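Local coordinates for protein ORF 37 (Human herpesvirus 8 type M, PDB 3FHD) that cleaves single- and double-stranded DNA as an endonuclease and exonuclease and processes branched viral DNA intermediates, promoting production of unit-length packaged genomes, at residues 206-211 and 454-459; 365-370 and 375-380. One frame throughout, in Å; residues are numbered along the deposited sequence.

Contact 1 packs helix 203-217 onto strand 455-464, and contact 2 joins strand 362-367 to the start of strand 379-389; their centres lie about 10 Å apart. Strands 455-464, 362-367 and 379-389 are consecutive neighbours in one mixed sheet, so 454-459 and 365-370 run side by side, joined by probable backbone hydrogen bonds from Leu367 N to Thr457 O and from Tyr365 N to Leu459 O. In sequence, contact 2 is nested inside the 242 residues that separate the two segments of contact 1. Contact 1 lies nearer the magnesium site of this PD-(D/E)XK nuclease, while contact 2 continues the same sheet away from it.

Contact 1: residues 206-211 and 454-459; sequences EEVVKT and EIPTLL
Val208 and Pro456 meet where segments 206-211 and 454-459 come closest: CG1 of Val208 lies 3.5 Å from CG of Pro456, tighter than ordinary van der Waals contact. The same methyl is also 3.9 Å from CB of Pro456, so one branch of the valine presses on the proline ring, and the two side chains cross at about a right angle. That branch stands anti to the backbone N (chi1 165°), which directs it at the strand. One helical position on, CG1 of Val209 touches CD1 of Leu459 at 3.7 Å, the side chains meeting at a slant. All four residues are buried and no hydrogen bond crosses between the segments, so the association rests on apolar contact, with a modest 149 Å² buried in total. Away from these two pairs the helix turns the polar, partly exposed Glu207 and Thr211 away from the strand, and partly exposed Glu454, at the strand's start, makes no close contact with the helix. Buried Lys210, away from the strand, bridges to Glu207 and donates to the carbonyls of Asp243 and Leu225. Val209 also packs on Ile267 of strand 262-269, one of the residues at the bound magnesium, while Pro456 rests on Phe431 of strand 423-432 and Leu367 of strand 362-367, so helix 203-217 lies against the sheet beside the metal site.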
loop_
_atom_site.group_PDB
_atom_site.type_symbol
_atom_site.label_atom_id
_atom_site.label_comp_id
_atom_site.label_asym_id
_atom_site.label_seq_id
_atom_site.Cartn_x
_atom_site.Cartn_y
_atom_site.Cartn_z
ATOM N N GLU A 206 -0.756 -13.397 3.110
ATOM C CA GLU A 206 -0.614 -12.475 1.985
ATOM C C GLU A 206 0.328 -12.991 0.920
ATOM O O GLU A 206 0.030 -12.860 -0.264
ATOM C CB GLU A 206 -0.256 -11.049 2.428
ATOM C CG GLU A 206 -1.473 -10.398 3.061
ATOM C CD GLU A 206 -1.390 -8.876 3.125
ATOM O OE1 GLU A 206 -0.497 -8.289 2.454
ATOM O OE2 GLU A 206 -2.242 -8.287 3.848
ATOM N N GLU A 207 1.436 -13.612 1.337
ATOM C CA GLU A 207 2.393 -14.175 0.385
ATOM C C GLU A 207 1.778 -15.314 -0.419
ATOM O O GLU A 207 2.118 -15.499 -1.602
ATOM C CB GLU A 207 3.665 -14.696 1.085
ATOM C CG GLU A 207 4.653 -13.620 1.525
ATOM C CD GLU A 207 5.084 -12.717 0.384
ATOM O OE1 GLU A 207 5.597 -13.228 -0.649
ATOM O OE2 GLU A 207 4.919 -11.486 0.535
ATOM N N VAL A 208 0.887 -16.085 0.221
ATOM C CA VAL A 208 0.215 -17.166 -0.488
ATOM C C VAL A 208 -0.674 -16.599 -1.586
ATOM O O VAL A 208 -0.669 -17.111 -2.723
ATOM C CB VAL A 208 -0.585 -18.098 0.457
ATOM C CG1 VAL A 208 -1.545 -18.973 -0.343
ATOM C CG2 VAL A 208 0.372 -18.973 1.246
ATOM N N VAL A 209 -1.441 -15.553 -1.257
ATOM C CA VAL A 209 -2.269 -14.928 -2.277
ATOM C C VAL A 209 -1.428 -14.371 -3.449
ATOM O O VAL A 209 -1.832 -14.518 -4.609
ATOM C CB VAL A 209 -3.217 -13.845 -1.722
ATOM C CG1 VAL A 209 -4.046 -13.193 -2.872
ATOM C CG2 VAL A 209 -4.140 -14.445 -0.646
ATOM N N LYS A 210 -0.287 -13.742 -3.160
ATOM C CA LYS A 210 0.619 -13.274 -4.245
ATOM C C LYS A 210 0.983 -14.408 -5.173
ATOM O O LYS A 210 0.930 -14.246 -6.399
ATOM C CB LYS A 210 1.937 -12.700 -3.708
ATOM C CG LYS A 210 1.805 -11.416 -2.988
ATOM C CD LYS A 210 3.138 -10.707 -2.774
ATOM C CE LYS A 210 2.947 -9.749 -1.591
ATOM N NZ LYS A 210 3.953 -8.667 -1.451
ATOM N N THR A 211 1.374 -15.547 -4.595
ATOM C CA THR A 211 1.686 -16.752 -5.401
ATOM C C THR A 211 0.534 -17.214 -6.302
ATOM O O THR A 211 0.766 -17.603 -7.458
ATOM C CB THR A 211 2.166 -17.928 -4.537
ATOM O OG1 THR A 211 3.218 -17.472 -3.685
ATOM C CG2 THR A 211 2.734 -19.068 -5.431
ATOM N N GLU A 454 -1.600 -21.683 6.632
ATOM C CA GLU A 454 -2.915 -22.233 6.265
ATOM C C GLU A 454 -3.071 -22.477 4.755
ATOM O O GLU A 454 -2.382 -21.879 3.927
ATOM C CB GLU A 454 -4.028 -21.318 6.758
ATOM C CG GLU A 454 -4.123 -21.228 8.261
ATOM C CD GLU A 454 -3.169 -20.192 8.895
ATOM O OE1 GLU A 454 -2.287 -19.576 8.209
ATOM O OE2 GLU A 454 -3.317 -20.005 10.123
ATOM N N ILE A 455 -3.999 -23.355 4.412
ATOM C CA ILE A 455 -4.283 -23.711 3.021
ATOM C C ILE A 455 -5.313 -22.763 2.379
ATOM O O ILE A 455 -6.412 -22.619 2.911
ATOM C CB ILE A 455 -4.791 -25.178 2.965
ATOM C CG1 ILE A 455 -3.643 -26.156 3.299
ATOM C CG2 ILE A 455 -5.459 -25.518 1.616
ATOM C CD1 ILE A 455 -4.140 -27.594 3.614
ATOM N N PRO A 456 -4.970 -22.141 1.224
ATOM C CA PRO A 456 -5.955 -21.315 0.508
ATOM C C PRO A 456 -7.069 -22.143 -0.131
ATOM O O PRO A 456 -6.814 -23.200 -0.741
ATOM C CB PRO A 456 -5.132 -20.586 -0.551
ATOM C CG PRO A 456 -3.923 -21.451 -0.768
ATOM C CD PRO A 456 -3.669 -22.186 0.526
ATOM N N THR A 457 -8.293 -21.649 0.017
ATOM C CA THR A 457 -9.481 -22.337 -0.466
ATOM C C THR A 457 -10.224 -21.549 -1.544
ATOM O O THR A 457 -10.831 -22.139 -2.438
ATOM C CB THR A 457 -10.492 -22.608 0.686
ATOM O OG1 THR A 457 -10.854 -21.352 1.273
ATOM C CG2 THR A 457 -9.893 -23.529 1.758
ATOM N N LEU A 458 -10.183 -20.222 -1.444
ATOM C CA LEU A 458 -11.024 -19.364 -2.260
ATOM C C LEU A 458 -10.330 -18.038 -2.486
ATOM O O LEU A 458 -9.708 -17.492 -1.565
ATOM C CB LEU A 458 -12.337 -19.133 -1.527
ATOM C CG LEU A 458 -13.536 -18.429 -2.168
ATOM C CD1 LEU A 458 -14.207 -19.334 -3.211
ATOM C CD2 LEU A 458 -14.537 -18.068 -1.040
ATOM N N LEU A 459 -10.450 -17.530 -3.712
ATOM C CA LEU A 459 -9.915 -16.226 -4.106
ATOM C C LEU A 459 -11.020 -15.406 -4.773
ATOM O O LEU A 459 -11.695 -15.873 -5.690
ATOM C CB LEU A 459 -8.702 -16.392 -5.037
ATOM C CG LEU A 459 -7.965 -15.117 -5.508
ATOM C CD1 LEU A 459 -7.243 -14.431 -4.379
ATOM C CD2 LEU A 459 -6.999 -15.422 -6.654
#

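Contact 2: residues 365-370 and 375-380; sequences YVLTDP and GQISIK
Leu367 and Ile379 form an antiparallel non-hydrogen-bonded pair with their CA atoms 4.7 Å apart, and the segments run 151° from each other end to end. Flanking that pair, Lys380 N donates to Val366 O at 2.9 Å, in the carbonyl plane, and Thr368 N donates to Ser378 O at 2.8 Å in a nearly straight bond. Thr368 extends this ladder with its side chain: chi1 of 57° sets OG1 between the backbone N and the carbonyl carbon, where it accepts from Ser378 N at 2.9 Å, again almost linearly (176°). Its methyl CG2 turns to the other strand too, 3.7 Å from CB of Lys380. The lysine then leads away to a cation-pi contact with Tyr291. Apolar groups pack at both ends of the segments: toward the connection, CG2 of Ile377 lies 3.8 Å from CB of Leu367, and its other branch, CG1, meets CD of Pro370 at 3.9 Å, so the isoleucine reaches two residues of the first segment. At the other end, CD1 of Ile379 approaches CD1 of Tyr365 at 3.8 Å, obliquely to the ring. Asp369 N-caps helix 370-373 through OD1 and forms salt bridges with Arg432 and Lys277. A threonine hydroxyl here takes a backbone acceptor's role just beyond strand 362-367, satisfying the amide of Ser378 and prolonging antiparallel pairing toward the short helical connection between the strands.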
loop_
_atom_site.group_PDB
_atom_site.type_symbol
_atom_site.label_atom_id
_atom_site.label_comp_id
_atom_site.label_asym_id
_atom_site.label_seq_id
_atom_site.Cartn_x
_atom_site.Cartn_y
_atom_site.Cartn_z
ATOM N N TYR A 365 -12.707 -17.559 -7.599
ATOM C CA TYR A 365 -11.908 -18.741 -7.931
ATOM C C TYR A 365 -11.990 -19.737 -6.790
ATOM O O TYR A 365 -11.503 -19.486 -5.693
ATOM C CB TYR A 365 -10.435 -18.382 -8.161
ATOM C CG TYR A 365 -10.236 -17.354 -9.223
ATOM C CD1 TYR A 365 -10.042 -17.744 -10.543
ATOM C CD2 TYR A 365 -10.297 -15.987 -8.925
ATOM C CE1 TYR A 365 -9.859 -16.814 -11.549
ATOM C CE2 TYR A 365 -10.132 -15.031 -9.937
ATOM C CZ TYR A 365 -9.927 -15.475 -11.255
ATOM O OH TYR A 365 -9.755 -14.577 -12.287
ATOM N N VAL A 366 -12.631 -20.863 -7.041
ATOM C CA VAL A 366 -12.639 -21.954 -6.071
ATOM C C VAL A 366 -11.382 -22.780 -6.336
ATOM O O VAL A 366 -11.140 -23.197 -7.471
ATOM C CB VAL A 366 -13.911 -22.808 -6.211
ATOM C CG1 VAL A 366 -13.854 -24.028 -5.274
ATOM C CG2 VAL A 366 -15.165 -21.957 -5.944
ATOM N N LEU A 367 -10.565 -23.011 -5.312
ATOM C CA LEU A 367 -9.323 -23.735 -5.552
ATOM C C LEU A 367 -9.496 -25.229 -5.313
ATOM O O LEU A 367 -10.354 -25.627 -4.523
ATOM C CB LEU A 367 -8.184 -23.163 -4.697
ATOM C CG LEU A 367 -7.984 -21.636 -4.799
ATOM C CD1 LEU A 367 -7.118 -21.094 -3.666
ATOM C CD2 LEU A 367 -7.409 -21.259 -6.172
ATOM N N THR A 368 -8.688 -26.052 -5.995
ATOM C CA THR A 368 -8.626 -27.464 -5.671
ATOM C C THR A 368 -8.125 -27.704 -4.247
ATOM O O THR A 368 -7.280 -26.975 -3.720
ATOM C CB THR A 368 -7.763 -28.300 -6.668
ATOM O OG1 THR A 368 -6.430 -27.768 -6.727
ATOM C CG2 THR A 368 -8.397 -28.316 -8.054
ATOM N N ASP A 369 -8.674 -28.744 -3.643
ATOM C CA ASP A 369 -8.347 -29.130 -2.289
ATOM C C ASP A 369 -7.129 -30.068 -2.330
ATOM O O ASP A 369 -7.207 -31.135 -2.930
ATOM C CB ASP A 369 -9.573 -29.803 -1.679
ATOM C CG ASP A 369 -9.414 -30.118 -0.219
ATOM O OD1 ASP A 369 -8.276 -30.300 0.274
ATOM O OD2 ASP A 369 -10.454 -30.185 0.455
ATOM N N PRO A 370 -5.998 -29.674 -1.679
ATOM C CA PRO A 370 -4.808 -30.542 -1.701
ATOM C C PRO A 370 -4.966 -31.895 -0.966
ATOM O O PRO A 370 -4.064 -32.745 -1.034
ATOM C CB PRO A 370 -3.713 -29.678 -1.061
ATOM C CG PRO A 370 -4.466 -28.694 -0.184
ATOM C CD PRO A 370 -5.777 -28.440 -0.897
ATOM N N GLY A 375 -1.240 -32.392 -2.734
ATOM C CA GLY A 375 -0.304 -31.279 -2.802
ATOM C C GLY A 375 -0.673 -30.100 -3.673
ATOM O O GLY A 375 -0.602 -28.961 -3.222
ATOM N N GLN A 376 -1.047 -30.361 -4.920
ATOM C CA GLN A 376 -1.251 -29.267 -5.874
ATOM C C GLN A 376 -2.545 -28.482 -5.668
ATOM O O GLN A 376 -3.649 -29.058 -5.602
ATOM C CB GLN A 376 -1.140 -29.740 -7.332
ATOM C CG GLN A 376 -0.923 -28.589 -8.320
ATOM C CD GLN A 376 -0.381 -29.053 -9.657
ATOM O OE1 GLN A 376 0.715 -28.644 -10.073
ATOM N NE2 GLN A 376 -1.133 -29.928 -10.333
ATOM N N ILE A 377 -2.384 -27.162 -5.591
ATOM C CA ILE A 377 -3.503 -26.237 -5.507
ATOM C C ILE A 377 -3.555 -25.425 -6.797
ATOM O O ILE A 377 -2.668 -24.610 -7.064
ATOM C CB ILE A 377 -3.390 -25.274 -4.279
ATOM C CG1 ILE A 377 -3.376 -26.082 -2.965
ATOM C CG2 ILE A 377 -4.519 -24.227 -4.320
ATOM C CD1 ILE A 377 -2.791 -25.336 -1.745
ATOM N N SER A 378 -4.610 -25.654 -7.572
ATOM C CA SER A 378 -4.847 -24.944 -8.821
ATOM C C SER A 378 -6.319 -24.511 -8.870
ATOM O O SER A 378 -7.066 -24.770 -7.929
ATOM C CB SER A 378 -4.486 -25.852 -10.014
ATOM O OG SER A 378 -5.195 -27.075 -9.946
ATOM N N ILE A 379 -6.734 -23.849 -9.946
ATOM C CA ILE A 379 -8.130 -23.408 -10.076
ATOM C C ILE A 379 -8.996 -24.616 -10.404
ATOM O O ILE A 379 -8.693 -25.346 -11.351
ATOM C CB ILE A 379 -8.292 -22.292 -11.158
ATOM C CG1 ILE A 379 -7.479 -21.050 -10.774
ATOM C CG2 ILE A 379 -9.754 -21.925 -11.381
ATOM C CD1 ILE A 379 -7.341 -20.026 -11.905
ATOM N N LYS A 380 -10.037 -24.842 -9.593
ATOM C CA LYS A 380 -11.038 -25.887 -9.840
ATOM C C LYS A 380 -12.196 -25.323 -10.662
ATOM O O LYS A 380 -12.684 -25.978 -11.578
ATOM C CB LYS A 380 -11.598 -26.439 -8.522
ATOM C CG LYS A 380 -12.588 -27.576 -8.697
ATOM C CD LYS A 380 -13.574 -27.646 -7.565
ATOM C CE LYS A 380 -14.392 -28.930 -7.644
ATOM N NZ LYS A 380 -15.552 -28.837 -8.577
#